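PDB 3T3W: enoyl-CoA hydratase from Mycobacterium thermoresistibile, which probably catalyses the reversible hydration of 2-enoyl-CoA thioesters to 3-hydroxyacyl-CoA in lipid metabolism, as a member of the crotonase family. Local coordinates for the interface of chains A and B. Numbering follows the deposited sequence. Chains: chain A/B, Enoyl-CoA hydratase.

Contact 1: the interface of chains A and B. Residues chain A 235, 238-239; chain B 239-240, 243-244.
A:Val238 meets the turn around B:Gly240 at this junction between two crotonase-family subunits, an example of how a short hydrophobic side chain can engage the bend between two helices. A:Val238 occupies the last turn of helix 222-238. On the B side, B:Gly240 separates helix 222-239 from helix 241-263, and its positive phi of 122° suits a residue without a side chain. The apolar contacts centre on one methyl branch. CG1 of A:Val238, anti to the backbone N (chi1 172°), reaches over the turn and lies 3.9 Å from the methyl CB of B:Ala243. The same CG1 of A:Val238 comes to 4.0 Å from B:Ala244 CB and to the same distance from B:Gly240 CA. One turn earlier in the A helix, the methyl CG2 of A:Thr235 approaches B:Ala244 CB at 4.1 Å, so B:Ala244 fits beside two residues of one helix face. The polar contacts described here come from backbone carbonyls. The carbonyl O of B:Gly240 faces A:Val238 CG1 at 3.5 Å, a van der Waals contact. A water bridges the equivalent helix ends of the two copies: the water O lies 2.9 Å from A:Gln239 O and 3.0 Å from B:Gln239 O.

Contact 2: the interface of chains A and B. Residues chain A 220-221, 224-225; chain B 155-156, 158-159.
B:Val155 packs against the beginning of helix 222-238 of chain A, with A:Met220 and B:Leu156 extending the contact to one side. It illustrates how a short 3-10 segment, here residues 154-157, can present successive hydrophobic residues to a neighbouring subunit. In B:Val155 the branch CG1 is anti to the backbone N (chi1 162°), which directs it into chain A. There B:Val155 CG1 lies 3.8 Å from A:Met220 CB and is equally near A:Ala224 CB, wedged between A:Met220, two residues ahead of the helix, and A:Ala224 in its first turn. The side chain of A:Met220 crosses that of B:Val155 at about a right angle. Its chain bends at chi2 (-61°) and carries the thioether sulfur toward B:Leu156, whose methyl CD2 is 3.5 Å from A:Met220 SD. The terminal methyl CE of A:Met220 lies 3.9 Å from B:Leu156 CD2. A:Pro221 joins the two halves of the patch, setting its ring carbon CD 3.4 Å from the backbone O of B:Val155. Across from the helix start is the carboxylate of B:Asp158, a location where the helix dipole would probably favour negative charge. B:Asp158 OD1 lies 3.3 Å from A:Pro221 CB.

Contact 3: the interface of chains A and B. Residues chain A 141, 198-199; chain B 174-175, 177-178, 184.
A:Asn198 and A:Arg199, where the chain passes from a loop into the extended strand 199-201, face B:Glu178 on the regular helix 173-182. In this crotonase-family pair the glutamate shows how one carboxylate can serve two subunits. CG of B:Glu178 is anti to its backbone N (chi1 175°), and the extended chain carries both oxygens to chain A. A:Arg199 grips the carboxylate side-on, sending NE and NH2 to one atom; NH2 donates to B:Glu178 OE2 at 2.9 Å, closing a salt bridge, and NE does so at 3.1 Å. OE2 lies in the guanidinium plane of A:Arg199, while NE comes from above the carboxylate plane and NH2 from the anti side, tilted out of it; the two planes are 52° apart. From its own chain, B:Arg184 adds NE at 2.8 Å from B:Glu178 OE2, a second salt bridge. Such cationic surroundings probably stabilise the negative charge. B:Glu178 OE1 accepts from the amide ND2 of A:Asn198 at 2.9 Å, on its anti side, somewhat out of the carboxylate plane. That ND2 also makes a weak bond to the backbone O of B:Arg174. A water joins OE1, B:Lys175 NZ and the backbone O of A:Asn198. Nearby, A:Leu141 rests its methyl CD2 3.9 Å from B:Lys177 CB.

Contact 4: the interface of chains A and B. Residues chain A 231-232, 235; chain B 165, 168-169, 244, 248.
Helix 222-238 of chain A lies against a crotonase-family surface formed by B:His165, helix 167-171 and helix 241-263, with A:Ala231, A:Val232 and A:Thr235 along its contacting side. The principle illustrated is the division of a threonine into a polar and an apolar arm. In A:Thr235, chi1 of -66° sets OG1 anti to the carbonyl carbon and CG2 anti to the backbone N. A:Thr235 OG1 donates to the backbone O of A:Ala231, one turn back, at 2.8 Å, and also contacts a water O at 3.0 Å. This water lies at the edge of the B:Trp169 ring, in its plane and 2.9 Å from NE1, and it further reaches the backbone O of B:His165. CG2 of A:Thr235 meets B:Thr168 tip to tip, 3.7 Å from its CG2, and passes the indole of B:Trp169. A:Ala231 sets CB against two partners, 3.6 Å from B:Val248 CG1 and 3.7 Å from the ring carbon CE1 of B:His165. A hydrogen bond between B:His165 NE2 and B:Thr168 OG1, 161° at the hydrogen, helps fix the imidazole's rotation. Both methyls of A:Val232 lie against that B:Thr168 hydroxyl oxygen.

Contact 1: the interface of chains A and B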
loop_
_atom_site.group_PDB
_atom_site.type_symbol
_atom_site.label_atom_id
_atom_site.label_comp_id
_atom_site.label_asym_id
_atom_site.label_seq_id
_atom_site.Cartn_x
_atom_site.Cartn_y
_atom_site.Cartn_z
ATOM N N THR A 235 -10.364 -0.867 -6.088
ATOM C CA THR A 235 -10.042 0.147 -5.088
ATOM C C THR A 235 -9.752 -0.500 -3.718
ATOM O O THR A 235 -8.774 -0.150 -3.058
ATOM C CB THR A 235 -11.152 1.183 -4.960
ATOM O OG1 THR A 235 -11.214 1.910 -6.202
ATOM C CG2 THR A 235 -10.858 2.139 -3.814
ATOM N N VAL A 238 -6.341 -2.249 -3.829
ATOM C CA VAL A 238 -5.274 -1.233 -3.732
ATOM C C VAL A 238 -5.131 -0.725 -2.293
ATOM O O VAL A 238 -4.014 -0.523 -1.779
ATOM C CB VAL A 238 -5.485 -0.073 -4.748
ATOM C CG1 VAL A 238 -4.481 1.062 -4.474
ATOM C CG2 VAL A 238 -5.293 -0.588 -6.171
ATOM N N GLN A 239 -6.251 -0.596 -1.612
ATOM C CA GLN A 239 -6.289 -0.211 -0.192
ATOM C C GLN A 239 -5.672 -1.279 0.709
ATOM O O GLN A 239 -5.453 -1.018 1.882
ATOM C CB GLN A 239 -7.725 0.066 0.275
ATOM C CG GLN A 239 -8.346 1.358 -0.240
ATOM C CD GLN A 239 -9.800 1.527 0.210
ATOM O OE1 GLN A 239 -10.378 0.625 0.793
ATOM N NE2 GLN A 239 -10.409 2.658 -0.092
ATOM N N GLN B 239 -2.814 5.297 2.034
ATOM C CA GLN B 239 -3.902 4.285 1.998
ATOM C C GLN B 239 -4.124 3.762 0.580
ATOM O O GLN B 239 -4.773 2.719 0.442
ATOM C CB GLN B 239 -5.232 4.828 2.505
ATOM C CG GLN B 239 -5.305 5.068 4.030
ATOM C CD GLN B 239 -6.635 5.690 4.476
ATOM O OE1 GLN B 239 -7.511 5.955 3.648
ATOM N NE2 GLN B 239 -6.806 5.886 5.769
ATOM N N GLY B 240 -3.709 4.491 -0.442
ATOM C CA GLY B 240 -3.767 4.022 -1.804
ATOM C C GLY B 240 -4.567 4.911 -2.738
ATOM O O GLY B 240 -4.839 4.504 -3.858
ATOM N N ALA B 243 -2.981 5.813 -6.303
ATOM C CA ALA B 243 -2.854 4.567 -7.078
ATOM C C ALA B 243 -4.218 3.995 -7.480
ATOM O O ALA B 243 -4.397 3.563 -8.599
ATOM C CB ALA B 243 -2.008 3.516 -6.289
ATOM N N ALA B 244 -5.203 4.101 -6.583
ATOM C CA ALA B 244 -6.551 3.595 -6.869
ATOM C C ALA B 244 -7.223 4.416 -7.938
ATOM O O ALA B 244 -7.873 3.873 -8.824
ATOM C CB ALA B 244 -7.435 3.495 -5.629
HETATM O O HOH W 1 -6.067 1.587 2.871
#

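Contact 2: the interface of chains A and B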
loop_
_atom_site.group_PDB
_atom_site.type_symbol
_atom_site.label_atom_id
_atom_site.label_comp_id
_atom_site.label_asym_id
_atom_site.label_seq_id
_atom_site.Cartn_x
_atom_site.Cartn_y
_atom_site.Cartn_z
ATOM N N MET A 220 -29.229 -3.551 -16.783
ATOM C CA MET A 220 -28.038 -2.820 -17.160
ATOM C C MET A 220 -27.102 -3.629 -18.054
ATOM O O MET A 220 -27.104 -4.871 -18.007
ATOM C CB MET A 220 -27.257 -2.393 -15.908
ATOM C CG MET A 220 -28.017 -1.520 -14.968
ATOM S SD MET A 220 -28.501 0.034 -15.777
ATOM C CE MET A 220 -29.352 0.781 -14.373
ATOM N N PRO A 221 -26.240 -2.948 -18.787
ATOM C CA PRO A 221 -25.256 -3.674 -19.645
ATOM C C PRO A 221 -24.282 -4.526 -18.831
ATOM O O PRO A 221 -23.696 -4.020 -17.865
ATOM C CB PRO A 221 -24.533 -2.544 -20.380
ATOM C CG PRO A 221 -25.467 -1.385 -20.349
ATOM C CD PRO A 221 -26.160 -1.492 -19.008
ATOM N N ALA A 224 -20.640 -3.165 -18.282
ATOM C CA ALA A 224 -20.625 -2.041 -17.351
ATOM C C ALA A 224 -20.874 -2.448 -15.891
ATOM O O ALA A 224 -20.254 -1.907 -14.981
ATOM C CB ALA A 224 -21.613 -0.989 -17.804
ATOM N N LEU A 225 -21.780 -3.398 -15.643
ATOM C CA LEU A 225 -21.907 -3.964 -14.305
ATOM C C LEU A 225 -20.597 -4.610 -13.847
ATOM O O LEU A 225 -20.151 -4.407 -12.725
ATOM C CB LEU A 225 -23.039 -4.989 -14.252
ATOM C CG LEU A 225 -24.484 -4.458 -14.439
ATOM C CD1 LEU A 225 -25.497 -5.618 -14.594
ATOM C CD2 LEU A 225 -24.901 -3.507 -13.331
ATOM N N VAL B 155 -23.345 3.691 -15.832
ATOM C CA VAL B 155 -23.478 2.266 -16.240
ATOM C C VAL B 155 -24.463 2.118 -17.404
ATOM O O VAL B 155 -24.271 1.278 -18.278
ATOM C CB VAL B 155 -23.807 1.384 -15.032
ATOM C CG1 VAL B 155 -24.379 0.002 -15.416
ATOM C CG2 VAL B 155 -22.572 1.264 -14.148
ATOM N N LEU B 156 -25.476 2.966 -17.445
ATOM C CA LEU B 156 -26.440 2.972 -18.586
ATOM C C LEU B 156 -25.780 3.199 -19.952
ATOM O O LEU B 156 -26.284 2.714 -20.991
ATOM C CB LEU B 156 -27.474 4.049 -18.357
ATOM C CG LEU B 156 -28.519 3.819 -17.264
ATOM C CD1 LEU B 156 -29.238 5.132 -16.920
ATOM C CD2 LEU B 156 -29.529 2.741 -17.690
ATOM N N ASP B 158 -22.719 2.138 -20.601
ATOM C CA ASP B 158 -21.746 1.052 -20.671
ATOM C C ASP B 158 -20.413 1.335 -19.986
ATOM O O ASP B 158 -19.422 0.678 -20.276
ATOM C CB ASP B 158 -21.502 0.581 -22.108
ATOM C CG ASP B 158 -21.102 -0.942 -22.200
ATOM O OD1 ASP B 158 -21.417 -1.793 -21.333
ATOM O OD2 ASP B 158 -20.389 -1.287 -23.186
ATOM N N ILE B 159 -20.401 2.259 -19.020
ATOM C CA ILE B 159 -19.182 2.639 -18.358
ATOM C C ILE B 159 -19.287 2.382 -16.843
ATOM O O ILE B 159 -20.330 2.680 -16.237
ATOM C CB ILE B 159 -18.926 4.128 -18.611
ATOM C CG1 ILE B 159 -19.042 4.541 -20.076
ATOM C CG2 ILE B 159 -17.590 4.536 -18.049
ATOM C CD1 ILE B 159 -18.032 3.876 -20.962
#

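Contact 3: the interface of chains A and B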
loop_
_atom_site.group_PDB
_atom_site.type_symbol
_atom_site.label_atom_id
_atom_site.label_comp_id
_atom_site.label_asym_id
_atom_site.label_seq_id
_atom_site.Cartn_x
_atom_site.Cartn_y
_atom_site.Cartn_z
ATOM N N LEU A 141 -23.887 -6.618 -2.489
ATOM C CA LEU A 141 -24.895 -5.889 -1.789
ATOM C C LEU A 141 -25.520 -6.832 -0.762
ATOM O O LEU A 141 -25.588 -8.030 -1.022
ATOM C CB LEU A 141 -25.960 -5.330 -2.708
ATOM C CG LEU A 141 -25.592 -4.627 -4.007
ATOM C CD1 LEU A 141 -26.839 -4.064 -4.685
ATOM C CD2 LEU A 141 -24.571 -3.537 -3.681
ATOM N N ASN A 198 -26.854 -2.664 3.006
ATOM C CA ASN A 198 -27.330 -1.635 2.099
ATOM C C ASN A 198 -28.714 -1.119 2.441
ATOM O O ASN A 198 -28.984 0.108 2.354
ATOM C CB ASN A 198 -27.380 -2.173 0.654
ATOM C CG ASN A 198 -26.003 -2.353 0.039
ATOM O OD1 ASN A 198 -25.361 -3.361 0.231
ATOM N ND2 ASN A 198 -25.559 -1.367 -0.730
ATOM N N ARG A 199 -29.606 -2.044 2.800
ATOM C CA ARG A 199 -30.979 -1.678 3.083
ATOM C C ARG A 199 -31.557 -2.671 4.083
ATOM O O ARG A 199 -31.184 -3.864 4.060
ATOM C CB ARG A 199 -31.835 -1.819 1.811
ATOM C CG ARG A 199 -31.394 -1.035 0.601
ATOM C CD ARG A 199 -32.455 -0.998 -0.483
ATOM N NE ARG A 199 -31.874 -0.380 -1.668
ATOM C CZ ARG A 199 -32.403 -0.433 -2.879
ATOM N NH1 ARG A 199 -33.554 -1.091 -3.061
ATOM N NH2 ARG A 199 -31.773 0.156 -3.902
ATOM N N ARG B 174 -20.064 -0.784 -0.502
ATOM C CA ARG B 174 -21.404 -1.332 -0.799
ATOM C C ARG B 174 -22.365 -0.274 -1.369
ATOM O O ARG B 174 -23.087 -0.559 -2.298
ATOM C CB ARG B 174 -22.022 -1.996 0.423
ATOM C CG ARG B 174 -21.224 -3.203 0.875
ATOM C CD ARG B 174 -21.881 -4.018 1.968
ATOM N NE ARG B 174 -21.032 -5.163 2.336
ATOM C CZ ARG B 174 -21.003 -6.299 1.643
ATOM N NH1 ARG B 174 -21.781 -6.441 0.582
ATOM N NH2 ARG B 174 -20.185 -7.273 1.980
ATOM N N LYS B 175 -22.351 0.948 -0.820
ATOM C CA LYS B 175 -23.201 2.006 -1.369
ATOM C C LYS B 175 -22.704 2.410 -2.780
ATOM O O LYS B 175 -23.493 2.633 -3.702
ATOM C CB LYS B 175 -23.266 3.222 -0.432
ATOM C CG LYS B 175 -24.432 4.142 -0.786
ATOM C CD LYS B 175 -24.535 5.320 0.149
ATOM C CE LYS B 175 -25.068 4.954 1.525
ATOM N NZ LYS B 175 -26.465 4.427 1.595
ATOM N N LYS B 177 -21.233 0.460 -5.041
ATOM C CA LYS B 177 -21.760 -0.547 -5.957
ATOM C C LYS B 177 -23.263 -0.408 -6.191
ATOM O O LYS B 177 -23.739 -0.483 -7.343
ATOM C CB LYS B 177 -21.444 -1.960 -5.494
ATOM C CG LYS B 177 -19.960 -2.275 -5.579
ATOM C CD LYS B 177 -19.728 -3.690 -5.059
ATOM C CE LYS B 177 -18.296 -4.078 -4.958
ATOM N NZ LYS B 177 -18.184 -5.395 -4.230
ATOM N N GLU B 178 -24.014 -0.163 -5.130
ATOM C CA GLU B 178 -25.457 -0.061 -5.281
ATOM C C GLU B 178 -25.828 1.077 -6.213
ATOM O O GLU B 178 -26.674 0.920 -7.102
ATOM C CB GLU B 178 -26.086 0.141 -3.920
ATOM C CG GLU B 178 -27.593 0.389 -3.965
ATOM C CD GLU B 178 -28.221 0.694 -2.612
ATOM O OE1 GLU B 178 -27.532 0.571 -1.550
ATOM O OE2 GLU B 178 -29.413 1.151 -2.629
ATOM N N ARG B 184 -29.318 4.964 -9.250
ATOM C CA ARG B 184 -30.202 5.768 -8.364
ATOM C C ARG B 184 -29.523 6.979 -7.786
ATOM O O ARG B 184 -28.297 7.034 -7.673
ATOM C CB ARG B 184 -30.803 4.962 -7.245
ATOM C CG ARG B 184 -29.926 4.677 -6.056
ATOM C CD ARG B 184 -30.794 4.062 -4.955
ATOM N NE ARG B 184 -30.062 3.683 -3.751
ATOM C CZ ARG B 184 -29.717 4.526 -2.777
ATOM N NH1 ARG B 184 -29.128 4.064 -1.699
ATOM N NH2 ARG B 184 -29.969 5.830 -2.863
HETATM O O HOH W 2 -27.604 2.074 0.795
#

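Contact 4: the interface of chains A and B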
loop_
_atom_site.group_PDB
_atom_site.type_symbol
_atom_site.label_atom_id
_atom_site.label_comp_id
_atom_site.label_asym_id
_atom_site.label_seq_id
_atom_site.Cartn_x
_atom_site.Cartn_y
_atom_site.Cartn_z
ATOM N N ALA A 231 -14.279 -1.620 -10.415
ATOM C CA ALA A 231 -13.843 -0.280 -9.946
ATOM C C ALA A 231 -13.794 -0.244 -8.409
ATOM O O ALA A 231 -12.789 0.156 -7.788
ATOM C CB ALA A 231 -14.770 0.809 -10.509
ATOM N N VAL A 232 -14.844 -0.760 -7.791
ATOM C CA VAL A 232 -14.908 -0.785 -6.335
ATOM C C VAL A 232 -14.006 -1.853 -5.730
ATOM O O VAL A 232 -13.216 -1.558 -4.805
ATOM C CB VAL A 232 -16.353 -0.934 -5.871
ATOM C CG1 VAL A 232 -16.426 -1.073 -4.350
ATOM C CG2 VAL A 232 -17.204 0.267 -6.358
ATOM N N THR A 235 -10.364 -0.867 -6.088
ATOM C CA THR A 235 -10.042 0.147 -5.088
ATOM C C THR A 235 -9.752 -0.500 -3.718
ATOM O O THR A 235 -8.774 -0.150 -3.058
ATOM C CB THR A 235 -11.152 1.183 -4.960
ATOM O OG1 THR A 235 -11.214 1.910 -6.202
ATOM C CG2 THR A 235 -10.858 2.139 -3.814
ATOM N N HIS B 165 -12.597 7.977 -9.631
ATOM C CA HIS B 165 -13.374 7.089 -8.767
ATOM C C HIS B 165 -13.253 7.475 -7.287
ATOM O O HIS B 165 -12.540 6.826 -6.501
ATOM C CB HIS B 165 -12.967 5.655 -8.960
ATOM C CG HIS B 165 -13.898 4.689 -8.257
ATOM N ND1 HIS B 165 -15.025 4.227 -8.840
ATOM C CD2 HIS B 165 -13.871 4.155 -6.978
ATOM C CE1 HIS B 165 -15.675 3.395 -7.978
ATOM N NE2 HIS B 165 -15.000 3.386 -6.828
ATOM N N THR B 168 -15.928 4.773 -3.884
ATOM C CA THR B 168 -15.637 3.856 -2.804
ATOM C C THR B 168 -15.128 4.600 -1.555
ATOM O O THR B 168 -15.503 4.242 -0.428
ATOM C CB THR B 168 -14.611 2.808 -3.270
ATOM O OG1 THR B 168 -15.187 2.087 -4.369
ATOM C CG2 THR B 168 -14.180 1.816 -2.142
ATOM N N TRP B 169 -14.301 5.609 -1.787
ATOM C CA TRP B 169 -13.726 6.457 -0.708
ATOM C C TRP B 169 -14.756 7.288 0.014
ATOM O O TRP B 169 -14.662 7.448 1.240
ATOM C CB TRP B 169 -12.675 7.381 -1.234
ATOM C CG TRP B 169 -11.563 6.617 -1.902
ATOM C CD1 TRP B 169 -11.474 6.269 -3.225
ATOM C CD2 TRP B 169 -10.360 6.119 -1.281
ATOM N NE1 TRP B 169 -10.316 5.566 -3.458
ATOM C CE2 TRP B 169 -9.624 5.422 -2.312
ATOM C CE3 TRP B 169 -9.820 6.177 0.006
ATOM C CZ2 TRP B 169 -8.383 4.840 -2.061
ATOM C CZ3 TRP B 169 -8.597 5.579 0.244
ATOM C CH2 TRP B 169 -7.900 4.905 -0.766
ATOM N N ALA B 244 -5.203 4.101 -6.583
ATOM C CA ALA B 244 -6.551 3.595 -6.869
ATOM C C ALA B 244 -7.223 4.416 -7.938
ATOM O O ALA B 244 -7.873 3.873 -8.824
ATOM C CB ALA B 244 -7.435 3.495 -5.629
ATOM N N VAL B 248 -8.562 2.852 -11.484
ATOM C CA VAL B 248 -9.933 2.930 -11.960
ATOM C C VAL B 248 -10.045 3.723 -13.253
ATOM O O VAL B 248 -10.925 3.406 -14.074
ATOM C CB VAL B 248 -10.922 3.369 -10.881
ATOM C CG1 VAL B 248 -12.381 3.310 -11.394
ATOM C CG2 VAL B 248 -10.753 2.499 -9.639
HETATM O O HOH W 3 -10.472 4.791 -6.295
#

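Helix 222-238 of chain A runs through contacts 1, 2 and 4, with contact 2 at its beginning, contact 4 further along and contact 1 at its end. Contacts 1 and 4 share A:Thr235 and B:Ala244, and their C-alpha centres are about 8 Å apart; those of contacts 1 and 2 are about 23 Å apart. Contact 3 uses other chain A elements and lies about 14 Å from contact 4, centre to centre, adding a charged anchor beside the largely apolar helix surface. The interface as a whole departs from exact two-fold symmetry, and in the deposited hexamer it plausibly belongs to the trimer-forming contacts typical of crotonases.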